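Local coordinates for protein DNA primase (Helicobacter pylori, PDB 4EHS) that makes the short RNA primers that start DNA replication, binds the DnaB helicase through its C-terminal domain and stimulates the helicase, at residues 28-33 and 104-109; 34-39 and 97-102; 55-58 and 63-66. All blocks are in the same frame, centred on the assembly; numbering follows the deposited sequence.

Contact 1 of 3, residues 28-33 and 104-109; sequences PSLEFL and ILRYFE
Arg-106 reaches from helix 96-117 to the start of helix 30-43 and grips a single backbone oxygen, Pro-28 O, with both terminal nitrogens. Arg-106 NH2 lies 2.7 Å from Pro-28 O, in the carbonyl plane, while Arg-106 NH1, at 2.8 Å from Pro-28 O, donates from above that plane. The oxygen sits almost exactly in the guanidinium plane, so the two bonds fork end-on from one flat group, and sharing one acceptor bends both: the N-H...O angles are 146° and 140°. Arginine suits the place because its extended chain is long enough to bridge the helices and still carries two donors at its end. Pro-28 adds its ring, whose CD packs 3.6 Å from Arg-106 NH2. Next to this carbonyl, Ser-29 is the N-cap of helix 30-43; its OG accepts from Phe-32 N at 2.9 Å.

Further in, the contact becomes apolar. Leu-30 CD1 and Leu-33 CD2 each lie 4.2 Å from Arg-106 CD, and CD2 of Leu-33 also lies over one face of the guanidinium. Leu-30 and the arginine run past each other in opposite directions; with CG anti to the backbone N (chi1 -176°), Leu-30 extends its branch toward the arginine's methylenes.

This arginine-to-carbonyl fork, just before a capped helix start, ties the first turn of helix 30-43 to the middle of helix 96-117 in the all-helical helicase-binding domain. Leu-33 continues the packing onto Leu-102, and on another side Leu-105 and Phe-108 pack against helix 122-140.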
# COMPACT_ATOMS: atom_id res chain seq x y z
N PRO A 28 -16.61 17.17 -6.85
CA PRO A 28 -17.21 17.05 -5.54
C PRO A 28 -16.32 17.51 -4.43
O PRO A 28 -15.10 17.58 -4.58
CB PRO A 28 -17.48 15.53 -5.41
CG PRO A 28 -16.37 14.92 -6.28
CD PRO A 28 -16.16 15.86 -7.40
N SER A 29 -16.94 17.76 -3.28
CA SER A 29 -16.23 18.01 -2.04
C SER A 29 -15.59 16.67 -1.61
O SER A 29 -16.03 15.57 -2.09
CB SER A 29 -17.17 18.49 -0.92
OG SER A 29 -18.01 17.40 -0.41
N LEU A 30 -14.56 16.74 -0.75
CA LEU A 30 -13.95 15.51 -0.34
C LEU A 30 -14.92 14.71 0.52
O LEU A 30 -15.00 13.49 0.41
CB LEU A 30 -12.63 15.76 0.41
CG LEU A 30 -11.83 14.54 0.81
CD1 LEU A 30 -11.32 13.88 -0.44
CD2 LEU A 30 -10.73 15.02 1.82
N GLU A 31 -15.77 15.39 1.31
CA GLU A 31 -16.63 14.69 2.24
C GLU A 31 -17.66 13.94 1.38
O GLU A 31 -17.93 12.74 1.63
CB GLU A 31 -17.28 15.64 3.27
CG GLU A 31 -18.42 14.95 4.00
CD GLU A 31 -18.85 15.66 5.28
OE1 GLU A 31 -18.21 16.64 5.68
OE2 GLU A 31 -19.82 15.20 5.89
N PHE A 32 -18.16 14.58 0.32
CA PHE A 32 -19.10 13.93 -0.58
C PHE A 32 -18.42 12.72 -1.26
O PHE A 32 -18.97 11.65 -1.40
CB PHE A 32 -19.59 14.89 -1.68
CG PHE A 32 -20.67 14.25 -2.60
CD1 PHE A 32 -22.03 14.25 -2.24
CD2 PHE A 32 -20.29 13.64 -3.79
CE1 PHE A 32 -22.97 13.66 -3.10
CE2 PHE A 32 -21.22 13.05 -4.66
CZ PHE A 32 -22.55 13.05 -4.28
N LEU A 33 -17.22 12.92 -1.73
CA LEU A 33 -16.52 11.81 -2.40
C LEU A 33 -16.25 10.64 -1.44
O LEU A 33 -16.39 9.47 -1.86
CB LEU A 33 -15.15 12.29 -2.92
CG LEU A 33 -14.33 11.29 -3.71
CD1 LEU A 33 -15.13 10.78 -4.92
CD2 LEU A 33 -13.03 11.97 -4.20
N ILE A 104 -8.14 8.58 -4.44
CA ILE A 104 -6.69 8.35 -4.34
C ILE A 104 -5.91 9.50 -4.93
O ILE A 104 -4.91 9.92 -4.31
CB ILE A 104 -6.31 7.00 -4.97
CG1 ILE A 104 -7.00 5.85 -4.22
CG2 ILE A 104 -4.77 6.78 -4.92
CD1 ILE A 104 -6.97 4.54 -5.04
N LEU A 105 -6.31 9.95 -6.13
CA LEU A 105 -5.68 11.15 -6.77
C LEU A 105 -5.67 12.33 -5.83
O LEU A 105 -4.58 12.93 -5.59
CB LEU A 105 -6.34 11.50 -8.13
CG LEU A 105 -5.85 12.78 -8.85
CD1 LEU A 105 -4.47 12.61 -9.44
CD2 LEU A 105 -6.80 13.20 -9.94
N ARG A 106 -6.81 12.67 -5.22
CA ARG A 106 -6.81 13.67 -4.15
C ARG A 106 -5.83 13.50 -3.01
O ARG A 106 -5.13 14.46 -2.62
CB ARG A 106 -8.20 13.91 -3.60
CG ARG A 106 -9.00 14.51 -4.77
CD ARG A 106 -10.24 15.16 -4.25
NE ARG A 106 -11.01 15.82 -5.35
CZ ARG A 106 -12.23 16.32 -5.10
NH1 ARG A 106 -12.72 16.25 -3.86
NH2 ARG A 106 -12.93 16.85 -6.06
N TYR A 107 -5.72 12.27 -2.52
CA TYR A 107 -4.73 11.97 -1.48
C TYR A 107 -3.31 12.35 -1.97
O TYR A 107 -2.56 13.01 -1.26
CB TYR A 107 -4.79 10.47 -1.15
CG TYR A 107 -3.70 10.05 -0.22
CD1 TYR A 107 -3.86 10.12 1.17
CD2 TYR A 107 -2.50 9.58 -0.74
CE1 TYR A 107 -2.84 9.75 2.04
CE2 TYR A 107 -1.47 9.23 0.13
CZ TYR A 107 -1.65 9.28 1.50
OH TYR A 107 -0.58 8.90 2.32
N PHE A 108 -2.94 11.93 -3.14
CA PHE A 108 -1.57 12.22 -3.64
C PHE A 108 -1.37 13.70 -4.00
O PHE A 108 -0.25 14.23 -3.80
CB PHE A 108 -1.18 11.33 -4.80
CG PHE A 108 -0.84 9.92 -4.39
CD1 PHE A 108 0.34 9.65 -3.69
CD2 PHE A 108 -1.68 8.87 -4.69
CE1 PHE A 108 0.65 8.34 -3.30
CE2 PHE A 108 -1.35 7.55 -4.35
CZ PHE A 108 -0.22 7.28 -3.62
N GLU A 109 -2.43 14.38 -4.43
CA GLU A 109 -2.31 15.83 -4.65
C GLU A 109 -2.01 16.53 -3.33
O GLU A 109 -1.11 17.41 -3.27
CB GLU A 109 -3.59 16.34 -5.37
CG GLU A 109 -3.62 15.98 -6.86
CD GLU A 109 -4.93 16.41 -7.55
OE1 GLU A 109 -5.94 16.60 -6.82
OE2 GLU A 109 -4.94 16.53 -8.81

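Contact 2 of 3, residues 34-39 and 97-102; sequences EKLVIR and EKELRL
Leu-36 lays its CD2 methyl over one face of the Glu-99 carboxylate, nearly above CD and 3.6 Å from both CG and CD of that glutamate. Leu-36 CD2 is equally far from the two carboxylate oxygens, Glu-99 OE1 and OE2, at 3.9 Å. Glu-99 is brought there by its own torsions: CG stands beside the backbone N (chi1 -52°) and the chain bends at chi2 (-51°), which turns the face of the carboxylate to Leu-36.

Val-37 takes the neighbouring position. Its CG2 fits against the Glu-99 backbone, 3.7 Å from Glu-99 O, and also touches Glu-99 CB; the valine's short branch packs directly on the backbone, and the nearest CA atoms, those of Val-37 and Leu-100, are 6.3 Å apart. The axes of the two segments pass 9.5 Å from each other at 136°, an inclined antiparallel pairing of helices 30-43 and 96-117 inside the all-helical helicase-binding domain.

Leu-33 and Tyr-40 also touch Glu-99 from helix 30-43. No hydrogen bond or salt bridge joins the two segments, and the contact rests on van der Waals packing; burial against leucine and valine methyls would probably disfavour the charged form of Glu-99, unless partners beyond these two segments offset it.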
# COMPACT_ATOMS: atom_id res chain seq x y z
N GLU A 34 -15.89 10.90 -0.20
CA GLU A 34 -15.66 9.79 0.76
C GLU A 34 -16.97 9.02 1.02
O GLU A 34 -17.00 7.76 1.09
CB GLU A 34 -15.15 10.35 2.09
CG GLU A 34 -13.70 10.88 1.92
CD GLU A 34 -13.04 11.23 3.23
OE1 GLU A 34 -13.60 10.90 4.29
OE2 GLU A 34 -11.91 11.80 3.14
N LYS A 35 -18.05 9.79 1.14
CA LYS A 35 -19.38 9.14 1.31
C LYS A 35 -19.73 8.26 0.15
O LYS A 35 -20.30 7.15 0.34
CB LYS A 35 -20.50 10.24 1.48
CG LYS A 35 -20.46 10.79 2.89
CD LYS A 35 -21.74 11.68 3.10
CE LYS A 35 -21.49 13.07 2.66
NZ LYS A 35 -22.53 14.04 3.22
N LEU A 36 -19.46 8.75 -1.04
CA LEU A 36 -19.81 8.08 -2.29
C LEU A 36 -19.07 6.77 -2.38
O LEU A 36 -19.68 5.75 -2.65
CB LEU A 36 -19.65 8.99 -3.50
CG LEU A 36 -20.04 8.44 -4.86
CD1 LEU A 36 -21.54 8.17 -4.89
CD2 LEU A 36 -19.65 9.46 -5.93
N VAL A 37 -17.77 6.85 -2.09
CA VAL A 37 -16.90 5.68 -2.21
C VAL A 37 -17.41 4.62 -1.21
O VAL A 37 -17.59 3.45 -1.58
CB VAL A 37 -15.40 6.08 -2.01
CG1 VAL A 37 -14.59 4.82 -1.77
CG2 VAL A 37 -14.84 6.75 -3.27
N ILE A 38 -17.70 5.01 0.04
CA ILE A 38 -18.11 4.05 1.04
C ILE A 38 -19.49 3.47 0.70
O ILE A 38 -19.79 2.30 0.99
CB ILE A 38 -18.07 4.69 2.43
CG1 ILE A 38 -16.57 4.96 2.80
CG2 ILE A 38 -18.65 3.73 3.49
CD1 ILE A 38 -16.43 5.86 4.02
N ARG A 39 -20.32 4.36 0.14
CA ARG A 39 -21.70 3.90 -0.23
C ARG A 39 -21.62 2.75 -1.28
O ARG A 39 -22.39 1.72 -1.24
CB ARG A 39 -22.50 5.12 -0.74
CG ARG A 39 -23.93 4.60 -1.13
CD ARG A 39 -24.69 4.04 0.08
NE ARG A 39 -26.04 3.79 -0.49
CZ ARG A 39 -27.01 4.68 -0.41
NH1 ARG A 39 -26.90 5.73 0.44
NH2 ARG A 39 -28.15 4.44 -1.09
N GLU A 97 -14.92 2.54 -9.82
CA GLU A 97 -13.50 2.74 -9.95
C GLU A 97 -13.09 4.16 -10.27
O GLU A 97 -12.06 4.61 -9.81
CB GLU A 97 -12.90 1.79 -11.00
CG GLU A 97 -12.83 0.44 -10.37
CD GLU A 97 -12.12 -0.58 -11.24
OE1 GLU A 97 -11.19 -0.18 -12.03
OE2 GLU A 97 -12.44 -1.79 -11.05
N LYS A 98 -13.89 4.90 -11.03
CA LYS A 98 -13.57 6.33 -11.27
C LYS A 98 -13.61 7.14 -9.97
O LYS A 98 -12.77 7.99 -9.76
CB LYS A 98 -14.56 6.90 -12.26
CG LYS A 98 -14.42 8.38 -12.52
CD LYS A 98 -15.75 8.87 -13.08
CE LYS A 98 -15.66 10.22 -13.78
NZ LYS A 98 -16.07 11.32 -12.88
N GLU A 99 -14.55 6.86 -9.06
CA GLU A 99 -14.60 7.60 -7.80
C GLU A 99 -13.49 7.11 -6.89
O GLU A 99 -12.94 7.94 -6.18
CB GLU A 99 -15.91 7.37 -7.06
CG GLU A 99 -17.21 7.59 -7.86
CD GLU A 99 -17.27 8.92 -8.58
OE1 GLU A 99 -16.49 9.83 -8.25
OE2 GLU A 99 -18.13 9.04 -9.53
N LEU A 100 -13.13 5.81 -6.92
CA LEU A 100 -11.99 5.37 -6.07
C LEU A 100 -10.70 6.07 -6.59
O LEU A 100 -9.86 6.60 -5.81
CB LEU A 100 -11.88 3.82 -6.10
CG LEU A 100 -10.68 3.31 -5.29
CD1 LEU A 100 -10.67 3.66 -3.80
CD2 LEU A 100 -10.65 1.78 -5.54
N ARG A 101 -10.57 6.11 -7.90
CA ARG A 101 -9.37 6.73 -8.47
C ARG A 101 -9.29 8.22 -8.07
O ARG A 101 -8.22 8.76 -7.76
CB ARG A 101 -9.33 6.57 -10.02
CG ARG A 101 -8.76 5.26 -10.56
CD ARG A 101 -8.33 5.31 -12.07
NE ARG A 101 -9.35 5.93 -12.88
CZ ARG A 101 -10.48 5.33 -13.30
NH1 ARG A 101 -10.68 4.03 -13.08
NH2 ARG A 101 -11.38 6.04 -14.01
N LEU A 102 -10.44 8.91 -8.06
CA LEU A 102 -10.40 10.33 -7.70
C LEU A 102 -10.07 10.54 -6.24
O LEU A 102 -9.32 11.44 -5.94
CB LEU A 102 -11.78 10.94 -8.06
CG LEU A 102 -11.91 12.44 -7.82
CD1 LEU A 102 -10.96 13.13 -8.77
CD2 LEU A 102 -13.40 12.89 -8.02

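Contact 3 of 3, residues 55-58 and 63-66; sequences IHSG and KKQE
Residues 55-58 come out of an extended stretch at Ile-55 and His-56 and turn into a short 3-10 segment at Ser-57 and Gly-58, while 63-66 enters helix 64-71 through Lys-63 at the N-cap position. The two backbones are closest at Ser-57 and Lys-64, whose CA atoms lie 5.8 Å apart.

Across this gap Lys-64 NZ donates to Ser-57 OG at 2.8 Å. The lysine chain runs extended as far as CE and then bends at its last torsion (chi4 -58°), which brings the ammonium back to the hydroxyl; its methylenes follow the serine, with CG 3.3 Å from Ser-57 OG. Such a long, flexible side chain can both cover Ser-57 and supply a charged donor. The contact lies within the linker between helices 45-51 and 64-71 of the helicase-binding domain, fastening its 3-10 turn to the first turn of helix 64-71. Ser-57 OG also bonds Asp-68 OD1 one turn further along helix 64-71, and a long, weak ion pair links Lys-64 NZ to the same carboxylate.

On the other flank, Gly-58 N makes a weak, strongly bent bond to His-56 ND1, 2.9 Å long. The imidazole crowds the place where a CB would project from residue 58, and glycine, lacking that atom, fits beside it.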
# COMPACT_ATOMS: atom_id res chain seq x y z
N ILE A 55 -6.61 1.32 -0.59
CA ILE A 55 -6.85 2.29 0.41
C ILE A 55 -6.97 1.62 1.76
O ILE A 55 -7.26 0.38 1.89
CB ILE A 55 -8.10 3.23 0.12
CG1 ILE A 55 -9.36 2.36 -0.03
CG2 ILE A 55 -7.87 4.03 -1.15
CD1 ILE A 55 -10.68 3.08 0.05
N HIS A 56 -6.74 2.43 2.76
CA HIS A 56 -7.00 2.03 4.13
C HIS A 56 -7.70 3.16 4.85
O HIS A 56 -7.89 4.29 4.31
CB HIS A 56 -5.67 1.65 4.82
CG HIS A 56 -4.66 2.78 4.80
ND1 HIS A 56 -4.73 3.81 5.65
CD2 HIS A 56 -3.60 3.04 3.95
CE1 HIS A 56 -3.75 4.71 5.37
NE2 HIS A 56 -3.07 4.24 4.33
N SER A 57 -8.06 2.89 6.11
CA SER A 57 -8.74 3.82 6.95
C SER A 57 -8.11 5.23 7.03
O SER A 57 -8.83 6.23 6.96
CB SER A 57 -8.82 3.16 8.34
OG SER A 57 -9.35 4.05 9.24
N GLY A 58 -6.77 5.32 7.15
CA GLY A 58 -6.02 6.59 7.14
C GLY A 58 -6.25 7.56 5.99
O GLY A 58 -6.02 8.76 6.15
N LYS A 63 -14.75 10.45 6.88
CA LYS A 63 -15.66 9.32 7.06
C LYS A 63 -14.86 8.08 7.52
O LYS A 63 -15.23 6.95 7.27
CB LYS A 63 -16.52 9.04 5.80
CG LYS A 63 -17.42 10.21 5.38
CD LYS A 63 -18.53 10.43 6.38
CE LYS A 63 -19.21 11.76 6.18
NZ LYS A 63 -20.31 12.10 7.10
N LYS A 64 -13.84 8.33 8.33
CA LYS A 64 -13.00 7.25 8.78
C LYS A 64 -13.80 6.26 9.63
O LYS A 64 -13.65 5.06 9.48
CB LYS A 64 -11.82 7.85 9.53
CG LYS A 64 -10.90 6.80 10.10
CD LYS A 64 -9.71 7.53 10.72
CE LYS A 64 -8.51 6.60 10.84
NZ LYS A 64 -8.92 5.43 11.66
N GLN A 65 -14.67 6.76 10.51
CA GLN A 65 -15.42 5.86 11.39
C GLN A 65 -16.33 4.94 10.58
O GLN A 65 -16.41 3.77 10.89
CB GLN A 65 -16.23 6.62 12.48
CG GLN A 65 -15.28 7.46 13.33
CD GLN A 65 -15.90 8.23 14.48
OE1 GLN A 65 -17.05 8.00 14.89
NE2 GLN A 65 -15.13 9.16 15.02
N GLU A 66 -17.00 5.49 9.57
CA GLU A 66 -17.84 4.69 8.67
C GLU A 66 -17.03 3.59 7.99
O GLU A 66 -17.46 2.41 7.99
CB GLU A 66 -18.53 5.61 7.62
CG GLU A 66 -19.61 6.49 8.29
CD GLU A 66 -19.10 7.80 8.87
OE1 GLU A 66 -17.84 7.93 9.02
OE2 GLU A 66 -19.98 8.66 9.22

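From the N terminus, residues 28-33 open contact 1, and helix 30-43 runs directly on into 34-39, which opens contact 2. The first loop to close is the small local one of contact 3, from 55-58 to 63-66. Contact 2 closes next, when 97-102 comes back along helix 96-117, and contact 1 closes last at 104-109, with 70 residues between its segments. Contact 3 is thus nested within contact 2, and contact 2 within contact 1; no loops cross. Contacts 1 and 2 are successive levels of one helix pair, joined also by Pro-28 on Leu-102. Contact 3 is attached to them through Ile-55, packed on Leu-100 and Ile-104, and through a weak bond from Lys-63 N to Glu-34 OE1.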